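PDB 2ZWS: neutral ceramidase from Pseudomonas aeruginosa, which hydrolyses the N-acyl linkage of ceramides to release sphingosine and a free fatty acid, and also runs the reverse synthesis, using a bound zinc ion. Local coordinates for residues M38-V46 with L56-G64; N90-T98 with N439-Y448. All blocks are in the same frame, centred on the assembly; numbering follows the deposited sequence. Where two conformers were deposited one is given.

Both contacts are built on one mixed sheet of the N-terminal catalytic region, near the centre of the chain, with their centres about 11 Å apart. Contact 1 pairs strands 41-49 and 55-61 as a hairpin; strand 91-95 then adds itself in parallel to strand 55-61, and in contact 2 its other edge receives the loop 439-448, which arrives more than 300 residues later. Contact 1 therefore closes before contact 2 opens. A probable hydrogen bond, His97 ND1 to Gly64 O at 2.8 Å, ties them together, and the Tyr58 hydroxyl lies against the side-chain amide of Asn439. Through the bond, the end of segment 56-64 probably helps to orient His97, a zinc ligand of contact 2.

Contact 1: M38-V46 with L56-G64; sequences MRQWARAFV and LVYVNTDLG. With FMT (formic acid), chain E.
The antiparallel beta hairpin of strands 41-49 and 55-61 carries this contact, with Arg43-Asn60 and Phe45-Tyr58 as hydrogen-bonded pairs. Phe45 N donates to Tyr58 O at 2.7 Å. On one face of the sheet, Val59 straddles two alanines, CG1 against Ala42 CB and CG2 against Ala44 CB (3.8 Å), while Val46 CG2 meets Val57 CG2 at 3.7 Å; helix 120-138 packs over this side. On the other, the side chains of Phe45 and Tyr58 run side by side, CD1 to CD1 4.0 Å.

Beyond the last pair, Asp62 turns toward the opposite strand. Its OD2 is gripped twice: Trp41 N approaches from the anti side at 2.9 Å, and Arg43 NH1 forms a 3.0 Å salt bridge from the syn side, but 31° out of the carboxylate plane. Arg43 NE pairs with Glu228. Arg43 NH1 also donates to a water within reach of Asn60 O and of a formic acid molecule, probably from the crystallisation liquor, which accepts from Asn60 ND2. Asn60 is an inferred substrate-binding residue: this is a beta hairpin whose second strand runs out into an inverse gamma turn centred on Asp62, beside the probable substrate site.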
loop_
_atom_site.group_PDB
_atom_site.type_symbol
_atom_site.label_atom_id
_atom_site.label_comp_id
_atom_site.label_asym_id
_atom_site.label_seq_id
_atom_site.Cartn_x
_atom_site.Cartn_y
_atom_site.Cartn_z
ATOM N N MET A 38 7.187 -11.687 -0.448
ATOM C CA MET A 38 6.018 -11.858 0.399
ATOM C C MET A 38 4.802 -11.330 -0.360
ATOM O O MET A 38 4.932 -10.453 -1.228
ATOM C CB MET A 38 6.180 -11.155 1.768
ATOM C CG MET A 38 7.278 -11.739 2.695
ATOM S SD MET A 38 7.093 -11.434 4.495
ATOM C CE MET A 38 6.949 -9.644 4.522
ATOM N N ARG A 39 3.628 -11.884 -0.043
ATOM C CA ARG A 39 2.416 -11.459 -0.727
ATOM C C ARG A 39 1.938 -10.094 -0.221
ATOM O O ARG A 39 2.393 -9.596 0.820
ATOM C CB ARG A 39 1.305 -12.502 -0.578
ATOM C CG ARG A 39 1.561 -13.720 -1.492
ATOM C CD ARG A 39 0.321 -14.673 -1.614
ATOM N NE ARG A 39 0.657 -15.680 -2.632
ATOM C CZ ARG A 39 0.133 -15.761 -3.856
ATOM N NH1 ARG A 39 -0.895 -15.005 -4.233
ATOM N NH2 ARG A 39 0.624 -16.662 -4.704
ATOM N N GLN A 40 1.014 -9.513 -0.983
ATOM C CA GLN A 40 0.350 -8.263 -0.652
ATOM C C GLN A 40 -1.041 -8.554 -0.102
ATOM O O GLN A 40 -1.776 -9.397 -0.665
ATOM C CB GLN A 40 0.201 -7.434 -1.932
ATOM C CG GLN A 40 1.551 -7.084 -2.584
ATOM C CD GLN A 40 1.353 -6.449 -3.935
ATOM O OE1 GLN A 40 1.331 -5.225 -4.051
ATOM N NE2 GLN A 40 1.142 -7.246 -4.928
ATOM N N TRP A 41 -1.424 -7.836 0.960
ATOM C CA TRP A 41 -2.703 -8.094 1.651
ATOM C C TRP A 41 -3.493 -6.810 1.833
ATOM O O TRP A 41 -2.915 -5.680 1.922
ATOM C CB TRP A 41 -2.452 -8.708 3.052
ATOM C CG TRP A 41 -1.651 -9.984 2.919
ATOM C CD1 TRP A 41 -0.287 -10.116 2.939
ATOM C CD2 TRP A 41 -2.186 -11.302 2.711
ATOM N NE1 TRP A 41 0.064 -11.441 2.746
ATOM C CE2 TRP A 41 -1.084 -12.188 2.596
ATOM C CE3 TRP A 41 -3.480 -11.812 2.597
ATOM C CZ2 TRP A 41 -1.248 -13.552 2.384
ATOM C CZ3 TRP A 41 -3.645 -13.169 2.387
ATOM C CH2 TRP A 41 -2.537 -14.027 2.271
ATOM N N ALA A 42 -4.818 -6.974 1.820
ATOM C CA ALA A 42 -5.735 -5.970 2.331
ATOM C C ALA A 42 -6.118 -6.398 3.747
ATOM O O ALA A 42 -6.492 -7.550 3.975
ATOM C CB ALA A 42 -6.989 -5.905 1.475
ATOM N N ARG A 43 -6.019 -5.462 4.676
ATOM C CA ARG A 43 -6.336 -5.726 6.095
ATOM C C ARG A 43 -7.473 -4.789 6.455
ATOM O O ARG A 43 -7.315 -3.558 6.404
ATOM C CB ARG A 43 -5.093 -5.436 6.956
ATOM C CG ARG A 43 -4.007 -6.512 6.837
ATOM C CD ARG A 43 -2.721 -6.144 7.592
ATOM N NE ARG A 43 -1.737 -7.230 7.578
ATOM C CZ ARG A 43 -0.818 -7.392 6.624
ATOM N NH1 ARG A 43 -0.758 -6.521 5.622
ATOM N NH2 ARG A 43 0.048 -8.416 6.667
ATOM N N ALA A 44 -8.623 -5.362 6.776
ATOM C CA ALA A 44 -9.860 -4.606 6.998
ATOM C C ALA A 44 -10.243 -4.597 8.453
ATOM O O ALA A 44 -10.163 -5.648 9.138
ATOM C CB ALA A 44 -11.005 -5.209 6.191
ATOM N N PHE A 45 -10.722 -3.434 8.900
ATOM C CA PHE A 45 -11.091 -3.237 10.309
ATOM C C PHE A 45 -12.478 -2.640 10.287
ATOM O O PHE A 45 -12.659 -1.476 9.925
ATOM C CB PHE A 45 -10.121 -2.265 10.993
ATOM C CG PHE A 45 -8.705 -2.754 11.003
ATOM C CD1 PHE A 45 -7.923 -2.696 9.839
ATOM C CD2 PHE A 45 -8.159 -3.329 12.159
ATOM C CE1 PHE A 45 -6.606 -3.159 9.844
ATOM C CE2 PHE A 45 -6.827 -3.799 12.166
ATOM C CZ PHE A 45 -6.061 -3.704 11.016
ATOM N N VAL A 46 -13.451 -3.470 10.634
ATOM C CA VAL A 46 -14.835 -3.009 10.733
ATOM C C VAL A 46 -15.083 -2.615 12.170
ATOM O O VAL A 46 -14.753 -3.398 13.068
ATOM C CB VAL A 46 -15.837 -4.161 10.347
ATOM C CG1 VAL A 46 -17.256 -3.698 10.548
ATOM C CG2 VAL A 46 -15.639 -4.550 8.899
ATOM N N LEU A 56 -18.308 1.636 10.534
ATOM C CA LEU A 56 -17.255 2.128 9.673
ATOM C C LEU A 56 -16.379 0.956 9.269
ATOM O O LEU A 56 -16.253 -0.013 10.018
ATOM C CB LEU A 56 -16.384 3.129 10.444
ATOM C CG LEU A 56 -17.096 4.390 10.970
ATOM C CD1 LEU A 56 -16.115 5.149 11.832
ATOM C CD2 LEU A 56 -17.610 5.273 9.857
ATOM N N VAL A 57 -15.758 1.053 8.099
ATOM C CA VAL A 57 -14.692 0.106 7.770
ATOM C C VAL A 57 -13.478 0.859 7.203
ATOM O O VAL A 57 -13.596 1.731 6.321
ATOM C CB VAL A 57 -15.189 -1.073 6.861
ATOM C CG1 VAL A 57 -15.741 -0.576 5.530
ATOM C CG2 VAL A 57 -14.080 -2.108 6.664
ATOM N N TYR A 58 -12.316 0.510 7.753
ATOM C CA TYR A 58 -11.030 1.021 7.307
ATOM C C TYR A 58 -10.212 -0.155 6.766
ATOM O O TYR A 58 -10.145 -1.210 7.404
ATOM C CB TYR A 58 -10.291 1.669 8.499
ATOM C CG TYR A 58 -8.864 2.009 8.215
ATOM C CD1 TYR A 58 -7.832 1.105 8.500
ATOM C CD2 TYR A 58 -8.547 3.231 7.644
ATOM C CE1 TYR A 58 -6.506 1.403 8.218
ATOM C CE2 TYR A 58 -7.211 3.572 7.368
ATOM C CZ TYR A 58 -6.205 2.646 7.649
ATOM O OH TYR A 58 -4.898 2.977 7.368
ATOM N N VAL A 59 -9.700 -0.005 5.542
ATOM C CA VAL A 59 -8.878 -1.053 4.939
ATOM C C VAL A 59 -7.513 -0.489 4.588
ATOM O O VAL A 59 -7.426 0.537 3.894
ATOM C CB VAL A 59 -9.548 -1.682 3.645
ATOM C CG1 VAL A 59 -8.726 -2.839 3.134
ATOM C CG2 VAL A 59 -11.010 -2.133 3.907
ATOM N N ASN A 60 -6.449 -1.110 5.102
ATOM C CA ASN A 60 -5.112 -0.712 4.673
ATOM C C ASN A 60 -4.537 -1.797 3.749
ATOM O O ASN A 60 -4.700 -2.991 4.012
ATOM C CB ASN A 60 -4.162 -0.472 5.870
ATOM C CG ASN A 60 -2.925 0.324 5.491
ATOM O OD1 ASN A 60 -3.000 1.380 4.849
ATOM N ND2 ASN A 60 -1.795 -0.155 5.942
ATOM N N THR A 61 -3.945 -1.374 2.632
ATOM C CA THR A 61 -3.522 -2.289 1.584
ATOM C C THR A 61 -2.008 -2.216 1.326
ATOM O O THR A 61 -1.392 -1.118 1.339
ATOM C CB THR A 61 -4.268 -1.975 0.247
ATOM O OG1 THR A 61 -3.926 -0.645 -0.206
ATOM C CG2 THR A 61 -5.818 -2.139 0.421
ATOM N N ASP A 62 -1.419 -3.384 1.065
ATOM C CA ASP A 62 -0.007 -3.475 0.702
ATOM C C ASP A 62 0.220 -3.091 -0.791
ATOM O O ASP A 62 0.636 -3.931 -1.601
ATOM C CB ASP A 62 0.526 -4.896 0.964
ATOM C CG ASP A 62 0.618 -5.265 2.443
ATOM O OD1 ASP A 62 1.077 -4.442 3.264
ATOM O OD2 ASP A 62 0.307 -6.432 2.777
ATOM N N LEU A 63 -0.043 -1.828 -1.109
ATOM C CA LEU A 63 0.009 -1.310 -2.480
ATOM C C LEU A 63 0.767 0.005 -2.494
ATOM O O LEU A 63 0.898 0.669 -1.458
ATOM C CB LEU A 63 -1.412 -1.030 -3.015
ATOM C CG LEU A 63 -2.314 -2.267 -3.091
ATOM C CD1 LEU A 63 -3.721 -1.876 -3.429
ATOM C CD2 LEU A 63 -1.756 -3.247 -4.129
ATOM N N GLY A 64 1.220 0.433 -3.679
ATOM C CA GLY A 64 1.851 1.744 -3.819
ATOM C C GLY A 64 0.869 2.852 -3.510
ATOM O O GLY A 64 1.227 3.882 -2.925
HETATM C C FMT E . 0.472 -2.980 6.743
HETATM O O1 FMT E . 1.294 -3.663 6.048
HETATM O O2 FMT E . -0.760 -2.716 6.566
HETATM O O HOH W 1 -2.280 -4.381 4.620
#

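Contact 2: N90-T98 with N439-Y448. With ZN (zinc ion), chain B; FMT (formic acid), chain D.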
loop_
_atom_site.group_PDB
_atom_site.type_symbol
_atom_site.label_atom_id
_atom_site.label_comp_id
_atom_site.label_asym_id
_atom_site.label_seq_id
_atom_site.Cartn_x
_atom_site.Cartn_y
_atom_site.Cartn_z
ATOM N N ASN A 90 -18.752 5.491 4.576
ATOM C CA ASN A 90 -18.243 4.696 5.705
ATOM C C ASN A 90 -17.189 3.663 5.341
ATOM O O ASN A 90 -16.925 2.744 6.128
ATOM C CB ASN A 90 -19.385 4.059 6.506
ATOM C CG ASN A 90 -20.038 2.923 5.772
ATOM O OD1 ASN A 90 -19.963 2.846 4.542
ATOM N ND2 ASN A 90 -20.732 2.052 6.513
ATOM N N VAL A 91 -16.549 3.847 4.178
ATOM C CA VAL A 91 -15.494 2.922 3.755
ATOM C C VAL A 91 -14.257 3.763 3.430
ATOM O O VAL A 91 -14.334 4.646 2.546
ATOM C CB VAL A 91 -15.931 2.096 2.485
ATOM C CG1 VAL A 91 -14.748 1.264 1.985
ATOM C CG2 VAL A 91 -17.178 1.218 2.740
ATOM N N MET A 92 -13.136 3.488 4.108
ATOM C CA MET A 92 -11.874 4.190 3.819
ATOM C C MET A 92 -10.849 3.174 3.362
ATOM O O MET A 92 -10.619 2.189 4.038
ATOM C CB MET A 92 -11.340 4.936 5.061
ATOM C CG MET A 92 -10.097 5.761 4.784
ATOM S SD MET A 92 -9.492 6.658 6.234
ATOM C CE MET A 92 -10.866 7.785 6.552
ATOM N N LEU A 93 -10.219 3.455 2.220
ATOM C CA LEU A 93 -9.184 2.567 1.677
ATOM C C LEU A 93 -7.874 3.315 1.677
ATOM O O LEU A 93 -7.835 4.442 1.206
ATOM C CB LEU A 93 -9.536 2.171 0.231
ATOM C CG LEU A 93 -10.914 1.572 -0.044
ATOM C CD1 LEU A 93 -11.017 1.218 -1.528
ATOM C CD2 LEU A 93 -11.212 0.330 0.810
ATOM N N ALA A 94 -6.815 2.742 2.232
ATOM C CA ALA A 94 -5.520 3.406 2.277
ATOM C C ALA A 94 -4.432 2.427 1.882
ATOM O O ALA A 94 -4.656 1.212 1.832
ATOM C CB ALA A 94 -5.287 3.955 3.647
ATOM N N ALA A 95 -3.263 2.955 1.547
ATOM C CA ALA A 95 -2.153 2.117 1.100
ATOM C C ALA A 95 -0.888 2.383 1.920
ATOM O O ALA A 95 -0.670 3.506 2.424
ATOM C CB ALA A 95 -1.872 2.445 -0.349
ATOM N N THR A 96 -0.032 1.367 1.965
ATOM C CA THR A 96 1.236 1.448 2.688
ATOM C C THR A 96 2.326 2.172 1.863
ATOM O O THR A 96 3.380 2.554 2.417
ATOM C CB THR A 96 1.816 0.046 2.948
ATOM O OG1 THR A 96 2.025 -0.600 1.674
ATOM C CG2 THR A 96 0.934 -0.769 3.890
ATOM N N HIS A 97 2.103 2.290 0.549
ATOM C CA HIS A 97 3.073 2.936 -0.368
ATOM C C HIS A 97 4.316 2.083 -0.601
ATOM O O HIS A 97 5.408 2.591 -0.866
ATOM C CB HIS A 97 3.426 4.337 0.106
ATOM C CG HIS A 97 3.988 5.227 -0.949
ATOM N ND1 HIS A 97 3.509 5.256 -2.242
ATOM C CD2 HIS A 97 4.908 6.227 -0.855
ATOM C CE1 HIS A 97 4.165 6.198 -2.917
ATOM N NE2 HIS A 97 5.008 6.809 -2.096
ATOM N N THR A 98 4.158 0.764 -0.521
ATOM C CA THR A 98 5.226 -0.118 -1.016
ATOM C C THR A 98 5.500 0.157 -2.490
ATOM O O THR A 98 4.550 0.363 -3.269
ATOM C CB THR A 98 4.900 -1.624 -0.817
ATOM O OG1 THR A 98 5.899 -2.424 -1.456
ATOM C CG2 THR A 98 3.529 -2.000 -1.374
ATOM N N ASN A 439 -4.202 10.285 7.569
ATOM C CA ASN A 439 -3.799 9.137 6.757
ATOM C C ASN A 439 -3.750 9.531 5.286
ATOM O O ASN A 439 -4.790 9.638 4.653
ATOM C CB ASN A 439 -4.799 7.985 7.005
ATOM C CG ASN A 439 -4.286 6.620 6.534
ATOM O OD1 ASN A 439 -3.527 6.498 5.541
ATOM N ND2 ASN A 439 -4.710 5.588 7.232
ATOM N N GLY A 440 -2.550 9.795 4.759
ATOM C CA GLY A 440 -2.322 10.041 3.319
ATOM C C GLY A 440 -2.498 8.740 2.541
ATOM O O GLY A 440 -2.727 7.673 3.138
ATOM N N TYR A 441 -2.381 8.815 1.218
ATOM C CA TYR A 441 -2.499 7.632 0.347
ATOM C C TYR A 441 -3.862 6.945 0.494
ATOM O O TYR A 441 -3.950 5.719 0.400
ATOM C CB TYR A 441 -1.399 6.598 0.628
ATOM C CG TYR A 441 -0.008 7.188 0.665
ATOM C CD1 TYR A 441 0.744 7.308 -0.502
ATOM C CD2 TYR A 441 0.542 7.656 1.864
ATOM C CE1 TYR A 441 2.046 7.871 -0.474
ATOM C CE2 TYR A 441 1.818 8.222 1.914
ATOM C CZ TYR A 441 2.559 8.338 0.740
ATOM O OH TYR A 441 3.796 8.905 0.831
ATOM N N ALA A 442 -4.920 7.729 0.700
ATOM C CA ALA A 442 -6.265 7.136 0.894
ATOM C C ALA A 442 -7.247 7.487 -0.230
ATOM O O ALA A 442 -7.348 8.666 -0.637
ATOM C CB ALA A 442 -6.862 7.565 2.241
ATOM N N ASN A 443 -7.958 6.461 -0.722
ATOM C CA ASN A 443 -9.102 6.584 -1.627
ATOM C C ASN A 443 -8.822 7.003 -3.073
ATOM O O ASN A 443 -9.619 6.668 -3.955
ATOM C CB ASN A 443 -10.221 7.451 -1.033
ATOM C CG ASN A 443 -10.760 6.916 0.288
ATOM O OD1 ASN A 443 -11.099 7.714 1.190
ATOM N ND2 ASN A 443 -10.903 5.608 0.397
ATOM N N ALA A 444 -7.733 7.732 -3.318
ATOM C CA ALA A 444 -7.262 8.025 -4.684
ATOM C C ALA A 444 -5.803 8.388 -4.568
ATOM O O ALA A 444 -5.255 8.409 -3.454
ATOM C CB ALA A 444 -8.061 9.157 -5.322
ATOM N N TYR A 445 -5.175 8.686 -5.698
ATOM C CA TYR A 445 -3.790 9.142 -5.652
ATOM C C TYR A 445 -3.596 10.296 -6.597
ATOM O O TYR A 445 -3.818 10.171 -7.794
ATOM C CB TYR A 445 -2.855 7.991 -6.015
ATOM C CG TYR A 445 -1.417 8.400 -5.931
ATOM C CD1 TYR A 445 -0.745 8.463 -4.700
ATOM C CD2 TYR A 445 -0.732 8.771 -7.085
ATOM C CE1 TYR A 445 0.604 8.892 -4.642
ATOM C CE2 TYR A 445 0.596 9.153 -7.040
ATOM C CZ TYR A 445 1.263 9.232 -5.821
ATOM O OH TYR A 445 2.569 9.626 -5.775
ATOM N N ALA A 446 -3.169 11.432 -6.046
ATOM C CA ALA A 446 -2.978 12.644 -6.854
ATOM C C ALA A 446 -1.609 13.245 -6.517
ATOM O O ALA A 446 -1.484 14.453 -6.272
ATOM C CB ALA A 446 -4.122 13.624 -6.591
ATOM N N SER A 447 -0.589 12.396 -6.550
ATOM C CA SER A 447 0.804 12.807 -6.413
ATOM C C SER A 447 1.110 13.494 -5.078
ATOM O O SER A 447 0.683 13.035 -4.062
ATOM C CB SER A 447 1.225 13.615 -7.658
ATOM O OG SER A 447 1.166 12.768 -8.800
ATOM N N TYR A 448 1.836 14.613 -5.080
ATOM C CA TYR A 448 2.407 15.167 -3.838
ATOM C C TYR A 448 1.745 16.463 -3.373
ATOM O O TYR A 448 1.162 17.199 -4.176
ATOM C CB TYR A 448 3.940 15.338 -3.957
ATOM C CG TYR A 448 4.697 14.021 -3.938
ATOM C CD1 TYR A 448 4.781 13.207 -5.067
ATOM C CD2 TYR A 448 5.345 13.595 -2.785
ATOM C CE1 TYR A 448 5.467 11.953 -5.030
ATOM C CE2 TYR A 448 6.055 12.403 -2.731
ATOM C CZ TYR A 448 6.114 11.554 -3.846
ATOM O OH TYR A 448 6.803 10.335 -3.745
HETATM ZN ZN ZN B . 6.092 8.609 -2.634
HETATM C C FMT D . -5.735 7.920 -9.291
HETATM O O1 FMT D . -6.332 7.900 -8.186
HETATM O O2 FMT D . -5.965 7.118 -10.223
HETATM O O HOH W 2 7.015 7.531 -4.203
#
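Leu93 O receives the backbone N-H of Asn443 at 2.8 Å, with a bend at the hydrogen (135°), and Ala442 CA adds a CA-H...O contact to the same oxygen. Ala95 N makes a weak bond to Tyr441 O. These fasten the loop 439-448 to strand 91-95 at a single bridge, Ala94 with Ala442, 4.0 Å between CA atoms. The side chains here are small: Ala94 CB lies 4.2 Å from Ala442 CB.

Further on, His97 and Tyr441 lean together. Tyr441 CE1 sits over the centre of the imidazole, 3.3 Å from His97 CG, with the planes inclined by 34°, while His97 CB lies over the Tyr441 ring in a CH-pi contact. With CG anti to its backbone N (chi1 -160°), the histidine carries its imidazole across to the tyrosine and on to the metal, where NE2 binds zinc at 2.2 Å. With zinc on NE2 and Gly64 O on ND1, the ring is probably fixed in rotation. Tyr441 OH is hydrogen-bonded to Glu411, so Tyr441 touches two zinc ligands and probably helps to position both.

Tyr448 OH reaches the same zinc at 2.2 Å and also has Arg160 as a polar partner; a water oxygen lies 2.1 Å from the zinc. His204 and Glu411 contribute the remaining protein ligands. Tyr445, an inferred substrate-binding residue, donates its N-H to a formic acid molecule, probably from the crystallisation liquor, and the Tyr445 hydroxyl bonds to Glu411. A strand end and a distant loop thus meet at the zinc-dependent active site of neutral ceramidase.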